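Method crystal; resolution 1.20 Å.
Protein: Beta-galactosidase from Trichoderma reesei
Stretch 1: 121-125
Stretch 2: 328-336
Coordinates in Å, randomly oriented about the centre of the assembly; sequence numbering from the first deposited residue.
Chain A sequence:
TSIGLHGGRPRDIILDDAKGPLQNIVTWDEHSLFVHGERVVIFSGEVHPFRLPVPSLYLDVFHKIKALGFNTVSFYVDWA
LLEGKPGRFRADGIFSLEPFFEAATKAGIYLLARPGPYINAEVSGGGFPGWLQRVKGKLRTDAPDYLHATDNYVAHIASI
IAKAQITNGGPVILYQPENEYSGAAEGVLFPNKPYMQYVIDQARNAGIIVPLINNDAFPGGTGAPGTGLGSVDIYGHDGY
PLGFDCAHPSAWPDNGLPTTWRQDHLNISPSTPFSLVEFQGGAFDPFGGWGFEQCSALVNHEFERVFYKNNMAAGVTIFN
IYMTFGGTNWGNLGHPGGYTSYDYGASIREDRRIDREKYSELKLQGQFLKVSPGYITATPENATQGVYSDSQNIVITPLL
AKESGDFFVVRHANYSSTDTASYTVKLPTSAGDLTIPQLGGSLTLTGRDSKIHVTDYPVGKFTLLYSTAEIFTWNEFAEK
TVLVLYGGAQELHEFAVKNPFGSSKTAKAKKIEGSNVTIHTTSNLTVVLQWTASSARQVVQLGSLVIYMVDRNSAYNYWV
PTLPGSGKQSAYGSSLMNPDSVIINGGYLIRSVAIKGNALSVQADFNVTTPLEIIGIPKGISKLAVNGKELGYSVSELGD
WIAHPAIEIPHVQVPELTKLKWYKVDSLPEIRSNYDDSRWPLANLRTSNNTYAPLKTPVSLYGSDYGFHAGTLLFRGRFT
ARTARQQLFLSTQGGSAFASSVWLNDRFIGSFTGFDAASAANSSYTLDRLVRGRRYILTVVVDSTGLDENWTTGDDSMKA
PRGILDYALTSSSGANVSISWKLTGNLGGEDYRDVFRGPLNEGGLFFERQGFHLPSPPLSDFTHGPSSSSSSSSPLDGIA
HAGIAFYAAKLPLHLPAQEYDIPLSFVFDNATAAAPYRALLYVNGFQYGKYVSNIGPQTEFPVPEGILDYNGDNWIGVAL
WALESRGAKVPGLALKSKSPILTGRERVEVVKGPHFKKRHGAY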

ATOM      1  N   ALA A 121       8.787   4.726  -3.843  1.00  6.46           N
ATOM      2  CA  ALA A 121       7.991   3.812  -3.026  1.00  6.62           C
ATOM      3  C   ALA A 121       8.127   3.970  -1.539  1.00  6.48           C
ATOM      4  O   ALA A 121       7.600   3.161  -0.743  1.00  6.91           O
ATOM      5  N   GLU A 122       8.783   5.037  -1.099  1.00  6.91           N
ATOM      6  CA  GLU A 122       9.080   5.231   0.332  1.00  6.40           C
ATOM      7  C   GLU A 122       9.823   4.032   0.945  1.00  6.83           C
ATOM      8  O   GLU A 122       9.713   3.724   2.121  1.00  7.29           O
ATOM      9  N   VAL A 123      10.635   3.366   0.105  1.00  6.70           N
ATOM     10  CA  VAL A 123      11.489   2.274   0.557  1.00  7.01           C
ATOM     11  C   VAL A 123      12.940   2.779   0.604  1.00  6.10           C
ATOM     12  O   VAL A 123      13.315   3.751  -0.082  1.00  6.75           O
ATOM     13  N   SER A 124      13.757   2.075   1.399  1.00  6.28           N
ATOM     14  CA  SER A 124      15.163   2.451   1.532  1.00  6.89           C
ATOM     15  C   SER A 124      15.817   2.493   0.134  1.00  6.25           C
ATOM     16  O   SER A 124      15.678   1.554  -0.655  1.00  7.60           O
ATOM     17  N   GLY A 125      16.520   3.587  -0.141  1.00  6.32           N
ATOM     18  CA  GLY A 125      17.247   3.847  -1.394  1.00  6.96           C
ATOM     19  C   GLY A 125      16.299   4.049  -2.563  1.00  6.80           C
ATOM     20  O   GLY A 125      16.766   4.065  -3.735  1.00  7.85           O
ATOM     21  N   THR A 328       3.573  -3.228   5.559  1.00  6.66           N
ATOM     22  CA  THR A 328       4.468  -2.809   6.619  1.00  6.99           C
ATOM     23  C   THR A 328       5.901  -2.721   6.131  1.00  6.84           C
ATOM     24  O   THR A 328       6.359  -3.626   5.385  1.00  7.52           O
ATOM     25  N   ASN A 329       6.619  -1.683   6.560  1.00  6.91           N
ATOM     26  CA  ASN A 329       8.056  -1.579   6.276  1.00  6.76           C
ATOM     27  C   ASN A 329       8.830  -2.417   7.303  1.00  6.51           C
ATOM     28  O   ASN A 329       9.603  -1.836   8.132  1.00  7.20           O
ATOM     29  N   TRP A 330       8.636  -3.721   7.286  1.00  6.30           N
ATOM     30  CA  TRP A 330       9.363  -4.586   8.205  1.00  7.26           C
ATOM     31  C   TRP A 330      10.814  -4.650   7.813  1.00  7.16           C
ATOM     32  O   TRP A 330      11.230  -4.293   6.694  1.00  6.99           O
ATOM     33  N   GLY A 331      11.647  -5.117   8.757  1.00  7.20           N
ATOM     34  CA  GLY A 331      13.043  -5.452   8.398  1.00  8.03           C
ATOM     35  C   GLY A 331      13.810  -4.295   7.777  1.00  6.14           C
ATOM     36  O   GLY A 331      14.591  -4.526   6.859  1.00  7.23           O
ATOM     37  N   ASN A 332      13.637  -3.075   8.259  1.00  6.40           N
ATOM     38  CA  ASN A 332      14.374  -1.902   7.787  1.00  7.16           C
ATOM     39  C   ASN A 332      14.155  -1.637   6.304  1.00  5.92           C
ATOM     40  O   ASN A 332      14.985  -0.895   5.701  1.00  7.79           O
ATOM     41  N   LEU A 333      13.090  -2.127   5.682  1.00  6.33           N
ATOM     42  CA  LEU A 333      13.031  -1.907   4.198  1.00  6.30           C
ATOM     43  C   LEU A 333      12.649  -0.487   3.879  1.00  5.78           C
ATOM     44  O   LEU A 333      12.809  -0.111   2.706  1.00  7.17           O
ATOM     45  N   GLY A 334      12.096   0.307   4.803  1.00  6.45           N
ATOM     46  CA  GLY A 334      11.623   1.632   4.505  1.00  7.15           C
ATOM     47  C   GLY A 334      12.707   2.685   4.444  1.00  6.63           C
ATOM     48  O   GLY A 334      13.811   2.531   4.932  1.00  8.05           O
ATOM     49  N   HIS A 335      12.321   3.873   3.872  1.00  7.59           N
ATOM     50  CA  HIS A 335      13.256   5.006   3.874  1.00  7.26           C
ATOM     51  C   HIS A 335      13.119   5.875   5.099  1.00  6.75           C
ATOM     52  O   HIS A 335      12.144   5.724   5.867  1.00  6.97           O
ATOM     53  N   PRO A 336      14.025   6.829   5.323  1.00  7.51           N
ATOM     54  CA  PRO A 336      13.958   7.666   6.507  1.00  8.56           C
ATOM     55  C   PRO A 336      12.763   8.601   6.569  1.00  7.37           C
ATOM     56  O   PRO A 336      12.457   9.076   7.668  1.00  8.91           O
TER

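This is a small, backbone-led contact between two irregular segments far apart in sequence, a single beta bridge at Val123 and Gly334 with a histidine ring and one aliphatic pair packed around it. Two hydrogen bonds hold the bridge: Ser124 N donates to Leu333 O at 2.7 Å, almost straight, and His335 N donates to Glu122 O at 3.1 Å. They flank the bridged pair, whose CA atoms, Val123 CA and Gly334 CA, come within 4.0 Å. The two donors Ser124 N and His335 N lie 3.4 Å apart but do not bond to each other; each is spent on a carbonyl of the opposing stretch.

Most of the contacting side chains leave sideways or away. His335 has the most surface covered by the other stretch; its CB leaves sideways, and chi1 near 79° (p) lays the imidazole against Glu122. Glu122 CA sits over one ring face, 3.7 Å from the centroid of the His335 ring, a CH-pi contact, and Glu122 CG approaches His335 NE2 at 3.4 Å. The same histidine places its CB 3.4 Å from Val123 O, so it touches backbone as well as side chain.

Glu122 also starts sideways, with chi1 m and chi2 p, but its end leads away. The methylene part serves this contact, while both carboxylate oxygens find hydrogen bonds elsewhere in the structure. The rule is economical: the side chain offers carbon here, its carboxylate hydrogen bonds elsewhere.

The apolar patch is equally spare. Val123, chi1 m, points away overall, yet its CG1 meets Leu333 CD1 at 3.9 Å. Leu333 makes up the difference: its CB starts sideways, and chi1 and chi2, both p, bring the end of the chain nearer. A type I' turn from Trp330 to Leu333, closed by Leu333 N to Trp330 O at 3.0 Å, leads into this position.

Ser124, chi1 t, packs its CB beside Gly334 O and, farther off, 4.1 Å from Asn332 O, while its OG is hydrogen-bonded elsewhere. Asn329 does point toward the other stretch, but stays marginal: its OD1 is 4.5 Å from Glu122 O, and its amide is satisfied elsewhere. No side-chain hydrogen bond or salt bridge spans the two stretches. At Gly334 a CB would point away from stretch 1 and be crowded by Asn329 CB, at 3.1 Å, so the space beside the bridge is limited from within its own stretch.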

ATOM      1  CB  ALA A 121       8.256   2.341  -3.386  1.00  7.14           C
ATOM      2  CB  GLU A 122       7.815   5.565   1.133  1.00  7.54           C
ATOM      3  CG  GLU A 122       7.307   6.994   0.789  1.00  8.24           C
ATOM      4  CD  GLU A 122       6.601   7.066  -0.554  1.00  7.91           C
ATOM      5  OE1 GLU A 122       5.570   6.348  -0.747  1.00 10.12           O
ATOM      6  OE2 GLU A 122       7.010   7.894  -1.413  1.00 10.35           O
ATOM      7  CB  VAL A 123      11.433   0.993  -0.291  1.00  6.98           C
ATOM      8  CG1 VAL A 123       9.979   0.480  -0.338  1.00  8.02           C
ATOM      9  CG2 VAL A 123      12.029   1.133  -1.689  1.00  8.64           C
ATOM     10  CB  SER A 124      15.875   1.413   2.403  1.00  7.62           C
ATOM     11  OG  SER A 124      17.219   1.855   2.610  1.00  7.99           O
ATOM     12  CB  THR A 328       4.411  -3.864   7.755  1.00  8.54           C
ATOM     13  OG1 THR A 328       3.002  -3.977   8.153  1.00 10.17           O
ATOM     14  CG2 THR A 328       5.199  -3.445   8.968  1.00  9.18           C
ATOM     15  CB  ASN A 329       8.484  -0.111   6.338  1.00  6.12           C
ATOM     16  CG  ASN A 329       7.726   0.747   5.373  1.00  6.50           C
ATOM     17  OD1 ASN A 329       7.593   0.396   4.188  1.00  7.22           O
ATOM     18  ND2 ASN A 329       7.159   1.858   5.859  1.00  7.14           N
ATOM     19  CB  TRP A 330       8.665  -5.987   8.203  1.00  7.33           C
ATOM     20  CG  TRP A 330       8.866  -6.655   6.864  1.00  7.03           C
ATOM     21  CD1 TRP A 330       8.116  -6.516   5.737  1.00  7.23           C
ATOM     22  CD2 TRP A 330       9.934  -7.567   6.552  1.00  7.62           C
ATOM     23  NE1 TRP A 330       8.650  -7.284   4.740  1.00  7.07           N
ATOM     24  CE2 TRP A 330       9.772  -7.935   5.195  1.00  7.67           C
ATOM     25  CE3 TRP A 330      11.027  -8.085   7.267  1.00  7.83           C
ATOM     26  CZ2 TRP A 330      10.644  -8.812   4.544  1.00  7.99           C
ATOM     27  CZ3 TRP A 330      11.884  -8.956   6.618  1.00  8.08           C
ATOM     28  CH2 TRP A 330      11.684  -9.295   5.301  1.00  8.65           C
ATOM     29  CB  ASN A 332      15.874  -2.050   8.072  1.00  7.74           C
ATOM     30  CG  ASN A 332      16.118  -2.246   9.551  1.00  7.93           C
ATOM     31  OD1 ASN A 332      15.708  -1.407  10.382  1.00  8.88           O
ATOM     32  ND2 ASN A 332      16.827  -3.315   9.856  1.00  8.31           N
ATOM     33  CB  LEU A 333      12.114  -2.951   3.548  1.00  6.60           C
ATOM     34  CG  LEU A 333      10.615  -2.841   3.805  1.00  6.97           C
ATOM     35  CD1 LEU A 333       9.926  -1.884   2.824  1.00  8.08           C
ATOM     36  CD2 LEU A 333       9.950  -4.215   3.631  1.00  8.31           C
ATOM     37  CB  HIS A 335      13.013   5.835   2.576  1.00  8.33           C
ATOM     38  CG  HIS A 335      11.836   6.746   2.622  1.00  7.15           C
ATOM     39  ND1 HIS A 335      11.846   7.940   1.911  1.00  8.77           N
ATOM     40  CD2 HIS A 335      10.617   6.646   3.195  1.00  7.48           C
ATOM     41  CE1 HIS A 335      10.687   8.532   2.092  1.00  9.67           C
ATOM     42  NE2 HIS A 335       9.911   7.789   2.873  1.00  8.52           N
ATOM     43  CB  PRO A 336      15.213   8.556   6.420  1.00  8.39           C
ATOM     44  CG  PRO A 336      16.174   7.678   5.627  1.00  8.79           C
ATOM     45  CD  PRO A 336      15.284   7.040   4.589  1.00  9.11           C
TER